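PDB 6B2Y: solute-binding periplasmic protein of iron/siderophore ABC transporter from Yersinia pestis, which probably binds chelated iron in the periplasm and delivers it to an ABC transporter for uptake across the inner membrane. Local coordinates for residues A[191-203]-A[336-348]. Numbering follows the deposited sequence.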
loop_
_atom_site.group_PDB
_atom_site.type_symbol
_atom_site.label_atom_id
_atom_site.label_comp_id
_atom_site.label_asym_id
_atom_site.label_seq_id
_atom_site.Cartn_x
_atom_site.Cartn_y
_atom_site.Cartn_z
ATOM N N ASN A 191 3.167 0.115 -19.459
ATOM C CA ASN A 191 2.638 -1.241 -19.334
ATOM C C ASN A 191 1.880 -1.407 -18.026
ATOM O O ASN A 191 0.780 -1.976 -18.001
ATOM C CB ASN A 191 3.775 -2.272 -19.424
ATOM C CG ASN A 191 4.423 -2.315 -20.797
ATOM O OD1 ASN A 191 3.844 -1.832 -21.783
ATOM N ND2 ASN A 191 5.634 -2.873 -20.871
ATOM N N TYR A 192 2.431 -0.893 -16.923
ATOM C CA TYR A 192 1.730 -1.060 -15.657
ATOM C C TYR A 192 0.446 -0.219 -15.608
ATOM O O TYR A 192 -0.586 -0.686 -15.108
ATOM C CB TYR A 192 2.641 -0.741 -14.465
ATOM C CG TYR A 192 1.935 -1.145 -13.198
ATOM C CD1 TYR A 192 1.850 -2.483 -12.822
ATOM C CD2 TYR A 192 1.242 -0.203 -12.432
ATOM C CE1 TYR A 192 1.161 -2.864 -11.700
ATOM C CE2 TYR A 192 0.543 -0.577 -11.305
ATOM C CZ TYR A 192 0.499 -1.902 -10.942
ATOM O OH TYR A 192 -0.198 -2.279 -9.824
ATOM N N ILE A 193 0.479 1.005 -16.149
ATOM C CA ILE A 193 -0.710 1.864 -16.129
ATOM C C ILE A 193 -1.869 1.180 -16.834
ATOM O O ILE A 193 -3.006 1.172 -16.341
ATOM C CB ILE A 193 -0.390 3.228 -16.762
ATOM C CG1 ILE A 193 0.423 4.082 -15.793
ATOM C CG2 ILE A 193 -1.667 3.951 -17.220
ATOM C CD1 ILE A 193 1.296 5.118 -16.525
ATOM N N ASN A 194 -1.591 0.581 -17.991
ATOM C CA ASN A 194 -2.613 -0.157 -18.724
ATOM C C ASN A 194 -3.104 -1.367 -17.935
ATOM O O ASN A 194 -4.308 -1.625 -17.884
ATOM C CB ASN A 194 -2.055 -0.579 -20.088
ATOM C CG ASN A 194 -2.063 0.564 -21.090
ATOM O OD1 ASN A 194 -2.827 1.499 -20.936
ATOM N ND2 ASN A 194 -1.213 0.494 -22.110
ATOM N N PHE A 195 -2.187 -2.125 -17.310
ATOM C CA PHE A 195 -2.600 -3.286 -16.515
ATOM C C PHE A 195 -3.465 -2.869 -15.335
ATOM O O PHE A 195 -4.474 -3.507 -15.022
ATOM C CB PHE A 195 -1.357 -4.047 -16.035
ATOM C CG PHE A 195 -1.644 -5.107 -14.994
ATOM C CD1 PHE A 195 -2.011 -6.392 -15.378
ATOM C CD2 PHE A 195 -1.536 -4.821 -13.639
ATOM C CE1 PHE A 195 -2.267 -7.382 -14.413
ATOM C CE2 PHE A 195 -1.785 -5.791 -12.679
ATOM C CZ PHE A 195 -2.152 -7.080 -13.066
ATOM N N TYR A 196 -3.088 -1.788 -14.671
ATOM C CA TYR A 196 -3.848 -1.324 -13.519
ATOM C C TYR A 196 -5.233 -0.831 -13.934
ATOM O O TYR A 196 -6.249 -1.225 -13.347
ATOM C CB TYR A 196 -3.051 -0.213 -12.843
ATOM C CG TYR A 196 -3.640 0.383 -11.591
ATOM C CD1 TYR A 196 -4.674 1.331 -11.662
ATOM C CD2 TYR A 196 -3.129 0.054 -10.343
ATOM C CE1 TYR A 196 -5.196 1.904 -10.529
ATOM C CE2 TYR A 196 -3.646 0.618 -9.204
ATOM C CZ TYR A 196 -4.674 1.546 -9.298
ATOM O OH TYR A 196 -5.195 2.123 -8.170
ATOM N N GLN A 197 -5.290 0.042 -14.945
ATOM C CA GLN A 197 -6.576 0.593 -15.354
ATOM C C GLN A 197 -7.517 -0.505 -15.838
ATOM O O GLN A 197 -8.708 -0.491 -15.515
ATOM C CB GLN A 197 -6.386 1.649 -16.441
ATOM C CG GLN A 197 -7.670 2.428 -16.701
ATOM C CD GLN A 197 -8.042 3.336 -15.536
ATOM O OE1 GLN A 197 -7.438 4.394 -15.347
ATOM N NE2 GLN A 197 -9.013 2.912 -14.733
ATOM N N ASP A 198 -6.992 -1.469 -16.595
ATOM C CA ASP A 198 -7.807 -2.606 -17.027
ATOM C C ASP A 198 -8.386 -3.347 -15.835
ATOM O O ASP A 198 -9.566 -3.716 -15.832
ATOM C CB ASP A 198 -6.975 -3.558 -17.878
ATOM C CG ASP A 198 -6.817 -3.057 -19.293
ATOM O OD1 ASP A 198 -7.454 -2.031 -19.606
ATOM O OD2 ASP A 198 -6.073 -3.681 -20.079
ATOM N N ASN A 199 -7.578 -3.552 -14.803
ATOM C CA ASN A 199 -8.060 -4.306 -13.657
ATOM C C ASN A 199 -8.920 -3.489 -12.707
ATOM O O ASN A 199 -9.727 -4.079 -11.985
ATOM C CB ASN A 199 -6.879 -4.957 -12.937
ATOM C CG ASN A 199 -6.495 -6.263 -13.596
ATOM O OD1 ASN A 199 -7.207 -7.246 -13.458
ATOM N ND2 ASN A 199 -5.437 -6.250 -14.390
ATOM N N VAL A 200 -8.808 -2.156 -12.704
ATOM C CA VAL A 200 -9.796 -1.371 -11.976
ATOM C C VAL A 200 -11.110 -1.329 -12.749
ATOM O O VAL A 200 -12.190 -1.346 -12.152
ATOM C CB VAL A 200 -9.256 0.045 -11.686
ATOM C CG1 VAL A 200 -10.385 1.000 -11.208
ATOM C CG2 VAL A 200 -8.119 -0.019 -10.678
ATOM N N ASP A 201 -11.042 -1.286 -14.091
ATOM C CA ASP A 201 -12.278 -1.193 -14.880
ATOM C C ASP A 201 -13.127 -2.457 -14.745
ATOM O O ASP A 201 -14.355 -2.392 -14.881
ATOM C CB ASP A 201 -11.967 -0.937 -16.356
ATOM C CG ASP A 201 -11.433 0.466 -16.614
ATOM O OD1 ASP A 201 -11.400 1.297 -15.675
ATOM O OD2 ASP A 201 -11.025 0.724 -17.767
ATOM N N LYS A 202 -12.495 -3.609 -14.487
ATOM C CA LYS A 202 -13.244 -4.829 -14.177
ATOM C C LYS A 202 -14.209 -4.609 -13.029
ATOM O O LYS A 202 -15.293 -5.211 -12.992
ATOM C CB LYS A 202 -12.292 -5.966 -13.806
ATOM C CG LYS A 202 -11.487 -6.503 -14.948
ATOM C CD LYS A 202 -10.450 -7.491 -14.443
ATOM C CE LYS A 202 -9.600 -7.992 -15.583
ATOM N NZ LYS A 202 -8.615 -8.999 -15.126
ATOM N N VAL A 203 -13.820 -3.777 -12.071
ATOM C CA VAL A 203 -14.648 -3.462 -10.917
ATOM C C VAL A 203 -15.631 -2.349 -11.232
ATOM O O VAL A 203 -16.825 -2.471 -10.950
ATOM C CB VAL A 203 -13.754 -3.083 -9.716
ATOM C CG1 VAL A 203 -14.591 -2.517 -8.574
ATOM C CG2 VAL A 203 -12.929 -4.299 -9.249
ATOM N N SER A 336 0.737 1.850 -1.918
ATOM C CA SER A 336 1.434 1.026 -2.910
ATOM C C SER A 336 0.639 0.982 -4.198
ATOM O O SER A 336 -0.577 0.784 -4.137
ATOM C CB SER A 336 1.630 -0.409 -2.408
ATOM O OG SER A 336 1.954 -1.264 -3.505
ATOM N N PRO A 337 1.279 1.091 -5.364
ATOM C CA PRO A 337 0.530 0.943 -6.624
ATOM C C PRO A 337 0.006 -0.470 -6.862
ATOM O O PRO A 337 -0.764 -0.673 -7.821
ATOM C CB PRO A 337 1.546 1.349 -7.694
ATOM C CG PRO A 337 2.902 1.080 -7.030
ATOM C CD PRO A 337 2.704 1.401 -5.587
ATOM N N TYR A 338 0.355 -1.435 -6.013
ATOM C CA TYR A 338 -0.297 -2.738 -6.084
ATOM C C TYR A 338 -1.732 -2.682 -5.590
ATOM O O TYR A 338 -2.417 -3.709 -5.595
ATOM C CB TYR A 338 0.432 -3.785 -5.230
ATOM C CG TYR A 338 1.824 -4.240 -5.613
ATOM C CD1 TYR A 338 2.285 -5.484 -5.187
ATOM C CD2 TYR A 338 2.702 -3.434 -6.333
ATOM C CE1 TYR A 338 3.557 -5.916 -5.494
ATOM C CE2 TYR A 338 3.981 -3.857 -6.644
ATOM C CZ TYR A 338 4.406 -5.097 -6.209
ATOM O OH TYR A 338 5.683 -5.529 -6.502
ATOM N N ASN A 339 -2.202 -1.509 -5.149
ATOM C CA ASN A 339 -3.478 -1.394 -4.449
ATOM C C ASN A 339 -4.676 -1.846 -5.274
ATOM O O ASN A 339 -5.764 -1.993 -4.706
ATOM C CB ASN A 339 -3.676 0.046 -3.937
ATOM C CG ASN A 339 -3.782 1.084 -5.065
ATOM O OD1 ASN A 339 -4.438 0.853 -6.074
ATOM N ND2 ASN A 339 -3.153 2.247 -4.870
ATOM N N VAL A 340 -4.521 -2.053 -6.589
ATOM C CA VAL A 340 -5.635 -2.594 -7.369
ATOM C C VAL A 340 -6.081 -3.935 -6.792
ATOM O O VAL A 340 -7.257 -4.313 -6.905
ATOM C CB VAL A 340 -5.264 -2.694 -8.866
ATOM C CG1 VAL A 340 -4.009 -3.525 -9.090
ATOM C CG2 VAL A 340 -6.448 -3.245 -9.711
ATOM N N LEU A 341 -5.168 -4.671 -6.148
ATOM C CA LEU A 341 -5.579 -5.930 -5.537
ATOM C C LEU A 341 -6.524 -5.707 -4.369
ATOM O O LEU A 341 -7.410 -6.535 -4.117
ATOM C CB LEU A 341 -4.355 -6.723 -5.084
ATOM C CG LEU A 341 -3.415 -7.069 -6.237
ATOM C CD1 LEU A 341 -2.065 -7.552 -5.712
ATOM C CD2 LEU A 341 -4.040 -8.102 -7.142
ATOM N N ALA A 342 -6.365 -4.603 -3.639
ATOM C CA ALA A 342 -7.320 -4.299 -2.582
ATOM C C ALA A 342 -8.653 -3.840 -3.160
ATOM O O ALA A 342 -9.722 -4.186 -2.637
ATOM C CB ALA A 342 -6.749 -3.231 -1.645
ATOM N N ILE A 343 -8.618 -3.049 -4.234
ATOM C CA ILE A 343 -9.871 -2.604 -4.843
ATOM C C ILE A 343 -10.702 -3.795 -5.297
ATOM O O ILE A 343 -11.920 -3.858 -5.048
ATOM C CB ILE A 343 -9.583 -1.645 -6.004
ATOM C CG1 ILE A 343 -8.947 -0.354 -5.475
ATOM C CG2 ILE A 343 -10.854 -1.354 -6.777
ATOM C CD1 ILE A 343 -8.307 0.458 -6.617
ATOM N N GLN A 344 -10.053 -4.771 -5.932
ATOM C CA GLN A 344 -10.760 -5.954 -6.419
ATOM C C GLN A 344 -11.259 -6.808 -5.263
ATOM O O GLN A 344 -12.381 -7.334 -5.312
ATOM C CB GLN A 344 -9.857 -6.777 -7.339
ATOM C CG GLN A 344 -9.604 -6.157 -8.702
ATOM C CD GLN A 344 -8.876 -7.110 -9.625
ATOM O OE1 GLN A 344 -8.382 -8.159 -9.194
ATOM N NE2 GLN A 344 -8.801 -6.761 -10.886
ATOM N N SER A 345 -10.443 -6.964 -4.215
ATOM C CA SER A 345 -10.874 -7.753 -3.061
ATOM C C SER A 345 -12.068 -7.106 -2.367
ATOM O O SER A 345 -13.032 -7.795 -2.007
ATOM C CB SER A 345 -9.718 -7.927 -2.071
ATOM O OG SER A 345 -8.766 -8.848 -2.570
ATOM N N PHE A 346 -12.030 -5.781 -2.173
ATOM C CA PHE A 346 -13.176 -5.088 -1.586
ATOM C C PHE A 346 -14.440 -5.340 -2.399
ATOM O O PHE A 346 -15.496 -5.671 -1.844
ATOM C CB PHE A 346 -12.925 -3.579 -1.503
ATOM C CG PHE A 346 -11.950 -3.171 -0.440
ATOM C CD1 PHE A 346 -11.130 -4.117 0.180
ATOM C CD2 PHE A 346 -11.826 -1.843 -0.077
ATOM C CE1 PHE A 346 -10.225 -3.733 1.146
ATOM C CE2 PHE A 346 -10.916 -1.445 0.880
ATOM C CZ PHE A 346 -10.112 -2.411 1.512
ATOM N N ALA A 347 -14.352 -5.155 -3.714
ATOM C CA ALA A 347 -15.528 -5.287 -4.573
ATOM C C ALA A 347 -16.113 -6.691 -4.492
ATOM O O ALA A 347 -17.337 -6.862 -4.403
ATOM C CB ALA A 347 -15.159 -4.956 -6.014
ATOM N N LYS A 348 -15.253 -7.703 -4.532
ATOM C CA LYS A 348 -15.727 -9.084 -4.475
ATOM C C LYS A 348 -16.385 -9.389 -3.135
ATOM O O LYS A 348 -17.345 -10.169 -3.074
ATOM C CB LYS A 348 -14.566 -10.042 -4.751
ATOM C CG LYS A 348 -14.982 -11.464 -5.122
ATOM C CD LYS A 348 -13.773 -12.349 -5.330
ATOM C CE LYS A 348 -14.176 -13.802 -5.520
ATOM N NZ LYS A 348 -14.762 -14.048 -6.866
#
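Helix 191-203 and helix 340-348 run nearly parallel, their axes 11° apart and 9.5 Å at closest approach, with the CA atoms of Val200 and Val340, and of Val203 and Gln344, nearest each other. Val340 is a knob in a hole formed by Tyr192, Tyr196, Asn199 and Val200. Its CG2, anti to the backbone N, reaches Asn199 CB at 3.7 Å. Two tyrosine hydroxyls bond to Pro337 and Asn339. Tyr192 OH donates to Pro337 O at 2.6 Å, from above the carbonyl plane. Tyr196 OH donates to Asn339 OD1, also 2.6 Å, in the carbonyl plane of the Asn339 amide, on a lone pair of OD1. In this periplasmic binding protein, helix 186-207 precedes strand 217-221, consistent with the long helix that joins the two lobes in class III (cluster A) binding proteins. Farther along, Gln344 NE2 donates to Asn199 O at 3.0 Å, almost straight at 169°, and to Asn199 OD1 at 3.1 Å, more bent. Lys202 NZ also donates to Asn199 OD1, from the opposite face of the carbonyl plane. Asn199 ND2 donates to Phe195 O, so the Asn199 amide is held at both ends, which limits its rotation. Gln344 OE1 is hydrogen-bonded to Thr363 of helix 360-371. Beyond the amides, Val203 CG1 meets Ala347 CB at 3.6 Å.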